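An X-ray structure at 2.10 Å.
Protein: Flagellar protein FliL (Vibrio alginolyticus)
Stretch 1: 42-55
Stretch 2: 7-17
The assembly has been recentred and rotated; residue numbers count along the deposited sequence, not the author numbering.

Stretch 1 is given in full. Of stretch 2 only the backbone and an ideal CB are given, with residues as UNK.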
ATOM      1  N   ASN A  42      17.663   2.347 -11.351  1.00 21.95           N
ATOM      2  CA  ASN A  42      16.492   2.840 -10.630  1.00 23.17           C
ATOM      3  C   ASN A  42      15.197   2.379 -11.290  1.00 23.22           C
ATOM      4  O   ASN A  42      14.211   2.090 -10.595  1.00 23.88           O
ATOM      5  CB  ASN A  42      16.549   4.372 -10.511  1.00 20.79           C
ATOM      6  CG  ASN A  42      17.555   4.836  -9.446  1.00 29.23           C
ATOM      7  OD1 ASN A  42      17.723   4.172  -8.421  1.00 28.84           O
ATOM      8  ND2 ASN A  42      18.222   5.977  -9.678  1.00 24.59           N
ATOM      9  N   GLU A  43      15.178   2.264 -12.619  1.00 25.52           N
ATOM     10  CA  GLU A  43      13.964   1.819 -13.290  1.00 27.21           C
ATOM     11  C   GLU A  43      13.659   0.366 -12.944  1.00 26.17           C
ATOM     12  O   GLU A  43      12.522   0.019 -12.600  1.00 26.00           O
ATOM     13  CB  GLU A  43      14.063   2.001 -14.814  1.00 26.61           C
ATOM     14  CG  GLU A  43      12.763   1.566 -15.512  1.00 31.81           C
ATOM     15  CD  GLU A  43      12.829   1.612 -17.050  1.00 38.31           C
ATOM     16  OE1 GLU A  43      13.729   2.296 -17.595  1.00 35.94           O
ATOM     17  OE2 GLU A  43      11.972   0.972 -17.714  1.00 35.96           O
ATOM     18  N   GLU A  44      14.665  -0.498 -12.998  1.00 28.23           N
ATOM     19  CA  GLU A  44      14.409  -1.896 -12.673  1.00 27.35           C
ATOM     20  C   GLU A  44      14.012  -2.053 -11.204  1.00 23.44           C
ATOM     21  O   GLU A  44      13.103  -2.830 -10.881  1.00 30.86           O
ATOM     22  CB  GLU A  44      15.630  -2.736 -13.056  1.00 34.03           C
ATOM     23  CG  GLU A  44      16.760  -2.755 -12.073  1.00 35.74           C
ATOM     24  CD  GLU A  44      17.588  -4.042 -12.197  1.00 52.11           C
ATOM     25  OE1 GLU A  44      17.273  -4.850 -13.100  1.00 51.95           O
ATOM     26  OE2 GLU A  44      18.537  -4.244 -11.396  1.00 58.50           O
ATOM     27  N   LEU A  45      14.610  -1.261 -10.311  1.00 25.57           N
ATOM     28  CA  LEU A  45      14.179  -1.249  -8.912  1.00 24.32           C
ATOM     29  C   LEU A  45      12.734  -0.789  -8.757  1.00 26.47           C
ATOM     30  O   LEU A  45      11.974  -1.372  -7.975  1.00 24.56           O
ATOM     31  CB  LEU A  45      15.089  -0.354  -8.084  1.00 24.50           C
ATOM     32  CG  LEU A  45      16.476  -0.953  -7.842  1.00 28.80           C
ATOM     33  CD1 LEU A  45      17.377   0.063  -7.174  1.00 28.63           C
ATOM     34  CD2 LEU A  45      16.331  -2.246  -6.986  1.00 33.55           C
ATOM     35  N   ALA A  46      12.344   0.292  -9.449  1.00 21.34           N
ATOM     36  CA  ALA A  46      10.972   0.788  -9.327  1.00 22.26           C
ATOM     37  C   ALA A  46       9.968  -0.259  -9.786  1.00 26.05           C
ATOM     38  O   ALA A  46       8.881  -0.396  -9.204  1.00 23.55           O
ATOM     39  CB  ALA A  46      10.799   2.076 -10.147  1.00 22.68           C
ATOM     40  N   ARG A  47      10.311  -1.009 -10.837  1.00 23.70           N
ATOM     41  CA  ARG A  47       9.405  -2.057 -11.299  1.00 27.73           C
ATOM     42  C   ARG A  47       9.379  -3.238 -10.322  1.00 27.74           C
ATOM     43  O   ARG A  47       8.313  -3.779 -10.038  1.00 29.89           O
ATOM     44  CB  ARG A  47       9.802  -2.541 -12.696  1.00 26.26           C
ATOM     45  CG  ARG A  47       9.881  -1.445 -13.728  1.00 31.43           C
ATOM     46  CD  ARG A  47      10.115  -2.040 -15.114  1.00 36.87           C
ATOM     47  NE  ARG A  47      10.148  -1.022 -16.150  1.00 38.52           N
ATOM     48  CZ  ARG A  47       9.062  -0.491 -16.700  1.00 41.59           C
ATOM     49  NH1 ARG A  47       7.856  -0.888 -16.306  1.00 42.89           N
ATOM     50  NH2 ARG A  47       9.180   0.438 -17.640  1.00 41.69           N
ATOM     51  N   TYR A  48      10.533  -3.643  -9.790  1.00 28.82           N
ATOM     52  CA  TYR A  48      10.550  -4.808  -8.907  1.00 26.89           C
ATOM     53  C   TYR A  48       9.790  -4.535  -7.605  1.00 29.68           C
ATOM     54  O   TYR A  48       9.077  -5.411  -7.093  1.00 28.13           O
ATOM     55  CB  TYR A  48      11.997  -5.211  -8.630  1.00 32.82           C
ATOM     56  CG  TYR A  48      12.142  -6.414  -7.695  1.00 32.50           C
ATOM     57  CD1 TYR A  48      12.096  -7.732  -8.191  1.00 31.52           C
ATOM     58  CD2 TYR A  48      12.338  -6.238  -6.345  1.00 27.36           C
ATOM     59  CE1 TYR A  48      12.214  -8.825  -7.339  1.00 30.26           C
ATOM     60  CE2 TYR A  48      12.471  -7.332  -5.481  1.00 27.86           C
ATOM     61  CZ  TYR A  48      12.407  -8.616  -5.985  1.00 28.54           C
ATOM     62  OH  TYR A  48      12.535  -9.679  -5.123  1.00 28.53           O
ATOM     63  N   HIS A  49       9.931  -3.326  -7.054  1.00 27.16           N
ATOM     64  CA  HIS A  49       9.311  -2.942  -5.793  1.00 24.89           C
ATOM     65  C   HIS A  49       7.943  -2.302  -5.962  1.00 20.33           C
ATOM     66  O   HIS A  49       7.456  -1.648  -5.031  1.00 23.02           O
ATOM     67  CB  HIS A  49      10.254  -2.013  -5.033  1.00 24.43           C
ATOM     68  CG  HIS A  49      11.476  -2.720  -4.554  1.00 27.42           C
ATOM     69  ND1 HIS A  49      11.454  -3.565  -3.465  1.00 26.42           N
ATOM     70  CD2 HIS A  49      12.728  -2.797  -5.063  1.00 28.67           C
ATOM     71  CE1 HIS A  49      12.656  -4.089  -3.292  1.00 24.98           C
ATOM     72  NE2 HIS A  49      13.446  -3.639  -4.245  1.00 28.59           N
ATOM     73  N   SER A  50       7.324  -2.467  -7.131  1.00 24.06           N
ATOM     74  CA  SER A  50       5.982  -1.935  -7.374  1.00 27.65           C
ATOM     75  C   SER A  50       4.946  -2.254  -6.300  1.00 28.59           C
ATOM     76  O   SER A  50       4.111  -1.377  -6.018  1.00 22.69           O
ATOM     77  CB  SER A  50       5.464  -2.439  -8.728  1.00 33.53           C
ATOM     78  OG  SER A  50       5.838  -1.523  -9.722  1.00 45.36           O
ATOM     79  N   PRO A  51       4.900  -3.455  -5.702  1.00 29.79           N
ATOM     80  CA  PRO A  51       3.918  -3.666  -4.625  1.00 26.00           C
ATOM     81  C   PRO A  51       4.113  -2.718  -3.460  1.00 24.10           C
ATOM     82  O   PRO A  51       3.133  -2.173  -2.924  1.00 21.05           O
ATOM     83  CB  PRO A  51       4.152  -5.127  -4.217  1.00 27.37           C
ATOM     84  CG  PRO A  51       4.756  -5.758  -5.466  1.00 27.59           C
ATOM     85  CD  PRO A  51       5.655  -4.688  -5.999  1.00 22.54           C
ATOM     86  N   LEU A  52       5.369  -2.481  -3.075  1.00 21.64           N
ATOM     87  CA  LEU A  52       5.627  -1.559  -1.973  1.00 22.33           C
ATOM     88  C   LEU A  52       5.257  -0.127  -2.370  1.00 21.90           C
ATOM     89  O   LEU A  52       4.641   0.603  -1.590  1.00 23.62           O
ATOM     90  CB  LEU A  52       7.098  -1.660  -1.576  1.00 21.81           C
ATOM     91  CG  LEU A  52       7.588  -0.713  -0.499  1.00 22.67           C
ATOM     92  CD1 LEU A  52       6.876  -1.119   0.798  1.00 26.83           C
ATOM     93  CD2 LEU A  52       9.076  -0.796  -0.317  1.00 22.27           C
ATOM     94  N   ILE A  53       5.579   0.257  -3.610  1.00 20.00           N
ATOM     95  CA  ILE A  53       5.292   1.608  -4.075  1.00 23.35           C
ATOM     96  C   ILE A  53       3.781   1.845  -4.114  1.00 19.96           C
ATOM     97  O   ILE A  53       3.289   2.861  -3.633  1.00 18.79           O
ATOM     98  CB  ILE A  53       5.955   1.850  -5.446  1.00 16.23           C
ATOM     99  CG1 ILE A  53       7.481   1.941  -5.258  1.00 21.21           C
ATOM    100  CG2 ILE A  53       5.408   3.142  -6.103  1.00 16.84           C
ATOM    101  CD1 ILE A  53       8.318   1.842  -6.540  1.00 22.03           C
ATOM    102  N   GLU A  54       3.028   0.899  -4.676  1.00 22.65           N
ATOM    103  CA  GLU A  54       1.577   1.064  -4.753  1.00 23.80           C
ATOM    104  C   GLU A  54       0.953   1.136  -3.378  1.00 25.60           C
ATOM    105  O   GLU A  54      -0.031   1.856  -3.170  1.00 23.21           O
ATOM    106  CB  GLU A  54       0.949  -0.085  -5.538  1.00 26.55           C
ATOM    107  CG  GLU A  54       1.304  -0.123  -6.995  1.00 29.47           C
ATOM    108  CD  GLU A  54       0.997  -1.495  -7.577  1.00 40.23           C
ATOM    109  OE1 GLU A  54       0.072  -2.163  -7.062  1.00 41.94           O
ATOM    110  OE2 GLU A  54       1.694  -1.930  -8.514  1.00 43.14           O
ATOM    111  N   SER A  55       1.505   0.383  -2.428  1.00 22.06           N
ATOM    112  CA  SER A  55       0.979   0.380  -1.072  1.00 24.68           C
ATOM    113  C   SER A  55       1.287   1.689  -0.353  1.00 23.93           C
ATOM    114  O   SER A  55       0.471   2.178   0.439  1.00 27.46           O
ATOM    115  CB  SER A  55       1.565  -0.808  -0.311  1.00 26.47           C
ATOM    116  OG  SER A  55       0.679  -1.151   0.727  1.00 36.67           O
ATOM    117  N   UNK A   7      16.320  10.229 -17.913  1.00 32.89           N
ATOM    118  CA  UNK A   7      14.985  10.074 -17.364  1.00 28.98           C
ATOM    119  C   UNK A   7      14.271   8.920 -18.035  1.00 27.94           C
ATOM    120  O   UNK A   7      14.452   8.645 -19.234  1.00 30.10           O
ATOM    121  CB  UNK A   7      14.180  11.365 -17.523  1.00 28.98           C
ATOM    122  N   UNK A   8      13.474   8.203 -17.242  1.00 28.48           N
ATOM    123  CA  UNK A   8      12.521   7.237 -17.762  1.00 25.03           C
ATOM    124  C   UNK A   8      11.280   7.276 -16.886  1.00 23.68           C
ATOM    125  O   UNK A   8      11.307   7.789 -15.763  1.00 27.88           O
ATOM    126  CB  UNK A   8      13.121   5.830 -17.810  1.00 25.03           C
ATOM    127  N   UNK A   9      10.185   6.735 -17.403  1.00 26.02           N
ATOM    128  CA  UNK A   9       8.893   6.759 -16.726  1.00 21.86           C
ATOM    129  C   UNK A   9       8.408   5.331 -16.557  1.00 24.80           C
ATOM    130  O   UNK A   9       8.415   4.542 -17.507  1.00 27.50           O
ATOM    131  CB  UNK A   9       7.873   7.595 -17.502  1.00 21.86           C
ATOM    132  N   UNK A  10       8.008   5.003 -15.342  1.00 23.65           N
ATOM    133  CA  UNK A  10       7.493   3.696 -14.994  1.00 21.56           C
ATOM    134  C   UNK A  10       6.006   3.883 -14.783  1.00 24.26           C
ATOM    135  O   UNK A  10       5.584   4.563 -13.835  1.00 23.97           O
ATOM    136  CB  UNK A  10       8.182   3.109 -13.760  1.00 21.56           C
ATOM    137  N   UNK A  11       5.219   3.296 -15.670  1.00 30.99           N
ATOM    138  CA  UNK A  11       3.775   3.440 -15.607  1.00 32.87           C
ATOM    139  C   UNK A  11       3.205   2.577 -14.497  1.00 35.68           C
ATOM    140  O   UNK A  11       3.539   1.399 -14.386  1.00 34.01           O
ATOM    141  CB  UNK A  11       3.137   3.074 -16.949  1.00 32.87           C
ATOM    142  N   UNK A  12       2.335   3.165 -13.690  1.00 38.93           N
ATOM    143  CA  UNK A  12       1.573   2.422 -12.700  1.00 36.51           C
ATOM    144  C   UNK A  12       0.185   2.221 -13.288  1.00 39.57           C
ATOM    145  O   UNK A  12      -0.663   3.124 -13.191  1.00 39.87           O
ATOM    146  CB  UNK A  12       1.522   3.146 -11.353  1.00 36.51           C
ATOM    147  N   UNK A  13      -0.093   1.078 -13.916  1.00 40.73           N
ATOM    148  CA  UNK A  13      -1.273   0.996 -14.801  1.00 45.07           C
ATOM    149  C   UNK A  13      -2.610   1.167 -14.096  1.00 44.68           C
ATOM    150  O   UNK A  13      -3.526   1.761 -14.676  1.00 46.59           O
ATOM    151  CB  UNK A  13      -1.275  -0.353 -15.523  1.00 45.07           C
ATOM    152  N   UNK A  14      -2.753   0.690 -12.862  1.00 48.18           N
ATOM    153  CA  UNK A  14      -4.041   0.717 -12.176  1.00 47.78           C
ATOM    154  C   UNK A  14      -4.222   2.036 -11.432  1.00 48.15           C
ATOM    155  O   UNK A  14      -3.439   2.362 -10.528  1.00 47.87           O
ATOM    156  CB  UNK A  14      -4.159  -0.461 -11.206  1.00 47.78           C
ATOM    157  N   UNK A  15      -5.270   2.774 -11.790  1.00 47.82           N
ATOM    158  CA  UNK A  15      -5.585   4.023 -11.105  1.00 47.16           C
ATOM    159  C   UNK A  15      -5.903   3.778  -9.635  1.00 47.75           C
ATOM    160  O   UNK A  15      -6.453   2.742  -9.257  1.00 49.48           O
ATOM    161  CB  UNK A  15      -6.761   4.723 -11.788  1.00 47.16           C
ATOM    162  N   UNK A  16      -5.549   4.752  -8.798  1.00 42.14           N
ATOM    163  CA  UNK A  16      -5.877   4.693  -7.379  1.00 43.99           C
ATOM    164  C   UNK A  16      -7.280   5.243  -7.158  1.00 48.82           C
ATOM    165  O   UNK A  16      -7.580   6.387  -7.539  1.00 45.90           O
ATOM    166  CB  UNK A  16      -4.854   5.471  -6.549  1.00 43.99           C
ATOM    167  N   UNK A  17      -8.133   4.420  -6.554  1.00 48.77           N
ATOM    168  CA  UNK A  17      -9.487   4.800  -6.163  1.00 50.68           C
ATOM    169  C   UNK A  17      -9.602   4.622  -4.654  1.00 51.22           C
ATOM    170  O   UNK A  17      -9.339   3.532  -4.129  1.00 51.69           O
ATOM    171  CB  UNK A  17     -10.539   3.971  -6.902  1.00 50.68           C
TER

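Helix 42-48 runs nearly parallel to the strand that begins at position 7, with 9° between their N-to-C directions and 9.1 Å between their axes at closest approach. Positions 8 and 10 can be read against Glu43, Ala46 and Arg47; positions 12 and 16 meet helix 50-55, whose direction makes 66° with the strand.

Position 7 has nothing of stretch 1 within 5.5 Å of its ideal CB, so the helix sets no demand; it is Ile7, which makes no contact.

At position 8 the CA-to-CB bond points toward the helix, and the ideal CB lies 3.6 Å from Glu43 OE1. The room in that direction is short, which favours a small residue, although a polar one turned aside could also suit. It is Ala8.

Position 9 points away, and its extended backbone (-123/130) tolerates many side chains. It is Tyr9. Tyr9 O is 4.2 Å from Arg47 NH2, and water 1 spans the gap, accepting from Arg47 NH2 at 3.2 Å and donating weakly to Tyr9 O at 3.5 Å.

Position 10 points toward the helix, its ideal CB 4.6 Å from Ala46 CB, 4.7 Å from Arg47 CZ and 5.1 Å from Glu43 CG. Glu43 and Arg47 already pair in a salt bridge (Glu43 OE2 to Arg47 NH2, 2.8 Å), so a mid-sized apolar side chain, valine, isoleucine or leucine, is a reasonable fit. It is Val10, which has the largest area covered by stretch 1. Its CG2 meets Glu43 CG at 3.7 Å and Ala46 CB at 4.1 Å, while Val10 CG1 lies over one face of the Arg47 guanidinium, 4.2 Å from Arg47 NH1.

Position 11 points sideways; stretch 1 sets little demand, and many side chains, polar ones included, would suit. It is Asn11, whose end leads away; the backbone Asn11 O accepts a weak bond from water 3 at 3.5 Å, and that water lies 2.7 Å from Ser50 OG.

Position 12 also points sideways, its ideal CB 5.5 Å from Glu54 CG, leaving space for leucine, isoleucine or methionine. It is Leu12: CD1 reaches Ile53 CG2 at 4.3 Å, and CD2 approaches Ser50 OG at 4.2 Å.

Positions 13, 14 and 15 are little constrained by stretch 1. The phi of -65° at 13 admits proline; they are Pro13, Gln14 and Ala15, with the chain turning at 14.

Position 16 points toward stretch 1 from beyond 5.5 Å; a long or aromatic side chain could bridge the gap, and a short one would fall short. It is Phe16, whose ring edge meets Glu54 O, 3.5 Å from Phe16 CE1.

Position 17 is out of reach; it is Val17.

Stretch 2 (7-17) IAYVNLPQAFV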
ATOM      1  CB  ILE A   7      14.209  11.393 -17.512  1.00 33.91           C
ATOM      2  CG1 ILE A   7      14.821  12.466 -16.647  1.00 32.58           C
ATOM      3  CG2 ILE A   7      12.741  11.251 -17.145  1.00 29.50           C
ATOM      4  CD1 ILE A   7      14.316  13.858 -17.000  1.00 33.72           C
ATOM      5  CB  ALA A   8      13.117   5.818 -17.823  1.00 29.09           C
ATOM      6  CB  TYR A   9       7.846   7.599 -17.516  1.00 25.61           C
ATOM      7  CG  TYR A   9       8.333   9.009 -17.693  1.00 24.48           C
ATOM      8  CD1 TYR A   9       8.228   9.927 -16.667  1.00 20.52           C
ATOM      9  CD2 TYR A   9       8.966   9.393 -18.853  1.00 22.45           C
ATOM     10  CE1 TYR A   9       8.737  11.204 -16.806  1.00 24.20           C
ATOM     11  CE2 TYR A   9       9.462  10.668 -19.009  1.00 22.49           C
ATOM     12  CZ  TYR A   9       9.366  11.557 -17.988  1.00 24.14           C
ATOM     13  OH  TYR A   9       9.876  12.819 -18.150  1.00 24.93           O
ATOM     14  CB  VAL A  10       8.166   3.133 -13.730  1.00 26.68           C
ATOM     15  CG1 VAL A  10       7.386   1.919 -13.211  1.00 31.91           C
ATOM     16  CG2 VAL A  10       9.626   2.784 -13.996  1.00 24.38           C
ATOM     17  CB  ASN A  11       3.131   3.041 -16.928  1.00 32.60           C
ATOM     18  CG  ASN A  11       1.638   3.260 -16.909  1.00 41.37           C
ATOM     19  OD1 ASN A  11       1.164   4.333 -16.529  1.00 40.80           O
ATOM     20  ND2 ASN A  11       0.884   2.230 -17.281  1.00 46.09           N
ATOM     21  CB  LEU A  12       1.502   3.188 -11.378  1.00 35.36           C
ATOM     22  CG  LEU A  12       2.798   3.247 -10.576  1.00 37.34           C
ATOM     23  CD1 LEU A  12       2.500   3.809  -9.235  1.00 32.01           C
ATOM     24  CD2 LEU A  12       3.418   1.853 -10.417  1.00 36.82           C
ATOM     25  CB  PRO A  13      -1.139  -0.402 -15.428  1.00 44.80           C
ATOM     26  CG  PRO A  13       0.309  -0.810 -15.196  1.00 46.85           C
ATOM     27  CD  PRO A  13       0.708  -0.162 -13.919  1.00 37.76           C
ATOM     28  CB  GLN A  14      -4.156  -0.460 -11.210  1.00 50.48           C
ATOM     29  CG  GLN A  14      -5.443  -0.471 -10.389  1.00 57.31           C
ATOM     30  CD  GLN A  14      -6.650  -0.942 -11.188  1.00 64.05           C
ATOM     31  OE1 GLN A  14      -7.108  -0.264 -12.117  1.00 65.72           O
ATOM     32  NE2 GLN A  14      -7.167  -2.111 -10.833  1.00 64.77           N
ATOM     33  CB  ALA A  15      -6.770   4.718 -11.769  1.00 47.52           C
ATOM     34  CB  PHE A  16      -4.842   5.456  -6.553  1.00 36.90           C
ATOM     35  CG  PHE A  16      -3.493   4.841  -6.632  1.00 36.59           C
ATOM     36  CD1 PHE A  16      -3.112   3.870  -5.727  1.00 36.33           C
ATOM     37  CD2 PHE A  16      -2.645   5.153  -7.681  1.00 39.13           C
ATOM     38  CE1 PHE A  16      -1.860   3.252  -5.829  1.00 33.44           C
ATOM     39  CE2 PHE A  16      -1.402   4.546  -7.804  1.00 39.74           C
ATOM     40  CZ  PHE A  16      -1.004   3.591  -6.872  1.00 35.32           C
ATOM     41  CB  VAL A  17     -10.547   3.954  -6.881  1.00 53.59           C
ATOM     42  CG1 VAL A  17     -11.936   4.321  -6.373  1.00 55.10           C
ATOM     43  CG2 VAL A  17     -10.410   4.100  -8.384  1.00 50.91           C
TER
HETATM   44  O   HOH W   1       6.399   1.893 -18.414  1.00 41.57           O
HETATM   45  O   HOH W   2       9.815   2.451 -19.784  1.00 54.21           O
HETATM   46  O   HOH W   3       4.886  -0.933 -12.181  1.00 49.01           O
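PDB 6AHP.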